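Local atomic coordinates of putative cytochrome P450 154A1 (Streptomyces coelicolor, PDB entry 1ODO), a protein that belongs to the cytochrome P450 family and binds a haem group within its largely helical fold. Residues Pro262-Leu267 and Asp333-Thr338. Sequence-based numbering, arbitrary orientation.
Sequences PDQLAL and DTFDAT
Gln-264 and Ala-337 bring the two backbones closest, 6.8 Å between their CA atoms, where one turn of helix 262-270 faces the irregular loop 333-338. Bent at chi2 (-60°), the Gln-264 side chain turns its amide across to the loop, and OE1 takes the backbone N-H of Ala-337 at 2.9 Å. That bond is nearly straight at hydrogen (169°). The same oxygen lies 3.4 Å from CB of Ala-337. At the edge of the Phe-335 ring, OE1 of Gln-264 is 3.4 Å from CD2 of Phe-335. CG of Gln-264 packs against CD2 and CE2 of that ring; amide and ring planes stand 77° apart. On the other branch of the amide, NE2 donates a hydrogen bond to a water, which donates in turn to OD1 of Asp-336 at 2.7 Å. Both ends of the buried amide are thus tied to the loop, one directly and one through the water, which should define which way round the amide sits. Asp-336 OD1 is gripped again from within the loop: the hydroxyl OG1 of Thr-338 meets its syn lone pair at 2.6 Å, and N of Thr-338 comes from above the carboxylate plane. These bonds help to hold Thr-338, whose CG2 lies 3.5 Å from CD1 of Leu-267, and Val-273 touches both residues. Helix 275-285 backs the loop, with Glu-281 accepting from N of Asp-336 and touching the Phe-335 side chain. Asp-336 to Thr-338 form an Asx turn, docked by a glutamine on a peripheral helix of the P450 fold, with the Phe-335 side chain about 12 Å from the bound haem.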
loop_
_atom_site.group_PDB
_atom_site.type_symbol
_atom_site.label_atom_id
_atom_site.label_comp_id
_atom_site.label_asym_id
_atom_site.label_seq_id
_atom_site.Cartn_x
_atom_site.Cartn_y
_atom_site.Cartn_z
ATOM N N PRO A 262 -9.982 13.479 19.044
ATOM C CA PRO A 262 -9.275 13.564 20.327
ATOM C C PRO A 262 -9.579 12.452 21.329
ATOM O O PRO A 262 -8.720 12.091 22.132
ATOM C CB PRO A 262 -9.668 14.948 20.848
ATOM C CG PRO A 262 -11.012 15.179 20.227
ATOM C CD PRO A 262 -10.789 14.690 18.817
ATOM N N ASP A 263 -10.791 11.913 21.289
ATOM C CA ASP A 263 -11.161 10.845 22.212
ATOM C C ASP A 263 -10.261 9.632 22.024
ATOM O O ASP A 263 -9.936 8.930 22.980
ATOM C CB ASP A 263 -12.616 10.421 21.996
ATOM C CG ASP A 263 -13.607 11.393 22.604
ATOM O OD1 ASP A 263 -14.827 11.151 22.466
ATOM O OD2 ASP A 263 -13.173 12.392 23.222
ATOM N N GLN A 264 -9.860 9.382 20.784
ATOM C CA GLN A 264 -9.002 8.241 20.499
ATOM C C GLN A 264 -7.601 8.439 21.073
ATOM O O GLN A 264 -6.994 7.497 21.579
ATOM C CB GLN A 264 -8.945 7.995 18.988
ATOM C CG GLN A 264 -10.314 7.696 18.370
ATOM C CD GLN A 264 -10.975 6.467 18.969
ATOM O OE1 GLN A 264 -10.475 5.352 18.831
ATOM N NE2 GLN A 264 -12.104 6.667 19.648
ATOM N N LEU A 265 -7.086 9.662 20.999
ATOM C CA LEU A 265 -5.755 9.940 21.532
ATOM C C LEU A 265 -5.817 9.790 23.052
ATOM O O LEU A 265 -4.898 9.260 23.675
ATOM C CB LEU A 265 -5.315 11.358 21.163
ATOM C CG LEU A 265 -3.938 11.803 21.667
ATOM C CD1 LEU A 265 -2.872 10.805 21.253
ATOM C CD2 LEU A 265 -3.629 13.187 21.113
ATOM N N ALA A 266 -6.917 10.253 23.641
ATOM C CA ALA A 266 -7.107 10.167 25.085
ATOM C C ALA A 266 -7.120 8.701 25.520
ATOM O O ALA A 266 -6.609 8.357 26.582
ATOM C CB ALA A 266 -8.416 10.852 25.486
ATOM N N LEU A 267 -7.704 7.832 24.696
ATOM C CA LEU A 267 -7.757 6.409 25.031
ATOM C C LEU A 267 -6.339 5.867 25.128
ATOM O O LEU A 267 -6.039 5.011 25.966
ATOM C CB LEU A 267 -8.535 5.629 23.968
ATOM C CG LEU A 267 -10.051 5.833 23.951
ATOM C CD1 LEU A 267 -10.643 5.139 22.734
ATOM C CD2 LEU A 267 -10.659 5.287 25.239
ATOM N N ASP A 333 -18.389 2.421 9.982
ATOM C CA ASP A 333 -17.853 3.698 9.521
ATOM C C ASP A 333 -17.312 4.598 10.625
ATOM O O ASP A 333 -16.858 5.704 10.358
ATOM C CB ASP A 333 -18.904 4.456 8.702
ATOM C CG ASP A 333 -19.283 3.724 7.424
ATOM O OD1 ASP A 333 -18.380 3.169 6.765
ATOM O OD2 ASP A 333 -20.480 3.710 7.072
ATOM N N THR A 334 -17.353 4.120 11.862
ATOM C CA THR A 334 -16.853 4.907 12.985
ATOM C C THR A 334 -15.490 4.373 13.401
ATOM O O THR A 334 -15.298 3.160 13.492
ATOM C CB THR A 334 -17.794 4.817 14.209
ATOM O OG1 THR A 334 -19.092 5.307 13.861
ATOM C CG2 THR A 334 -17.244 5.654 15.363
ATOM N N PHE A 335 -14.542 5.275 13.639
ATOM C CA PHE A 335 -13.202 4.864 14.053
ATOM C C PHE A 335 -13.299 4.594 15.552
ATOM O O PHE A 335 -13.711 5.463 16.317
ATOM C CB PHE A 335 -12.184 5.980 13.789
ATOM C CG PHE A 335 -10.758 5.587 14.088
ATOM C CD1 PHE A 335 -9.875 5.285 13.055
ATOM C CD2 PHE A 335 -10.303 5.517 15.404
ATOM C CE1 PHE A 335 -8.554 4.917 13.323
ATOM C CE2 PHE A 335 -8.981 5.149 15.688
ATOM C CZ PHE A 335 -8.107 4.849 14.647
ATOM N N ASP A 336 -12.933 3.385 15.961
ATOM C CA ASP A 336 -12.979 2.994 17.365
ATOM C C ASP A 336 -11.824 2.040 17.653
ATOM O O ASP A 336 -11.886 0.862 17.318
ATOM C CB ASP A 336 -14.331 2.325 17.661
ATOM C CG ASP A 336 -14.409 1.724 19.058
ATOM O OD1 ASP A 336 -13.578 2.070 19.924
ATOM O OD2 ASP A 336 -15.320 0.905 19.292
ATOM N N ALA A 337 -10.766 2.557 18.274
ATOM C CA ALA A 337 -9.597 1.742 18.599
ATOM C C ALA A 337 -9.826 0.717 19.714
ATOM O O ALA A 337 -8.953 -0.110 19.983
ATOM C CB ALA A 337 -8.409 2.650 18.951
ATOM N N THR A 338 -10.989 0.764 20.361
ATOM C CA THR A 338 -11.286 -0.180 21.434
ATOM C C THR A 338 -11.944 -1.463 20.915
ATOM O O THR A 338 -12.171 -2.393 21.683
ATOM C CB THR A 338 -12.229 0.429 22.503
ATOM O OG1 THR A 338 -13.561 0.516 21.978
ATOM C CG2 THR A 338 -11.758 1.820 22.913
HETATM O O HOH W 1 -13.853 4.604 20.738
#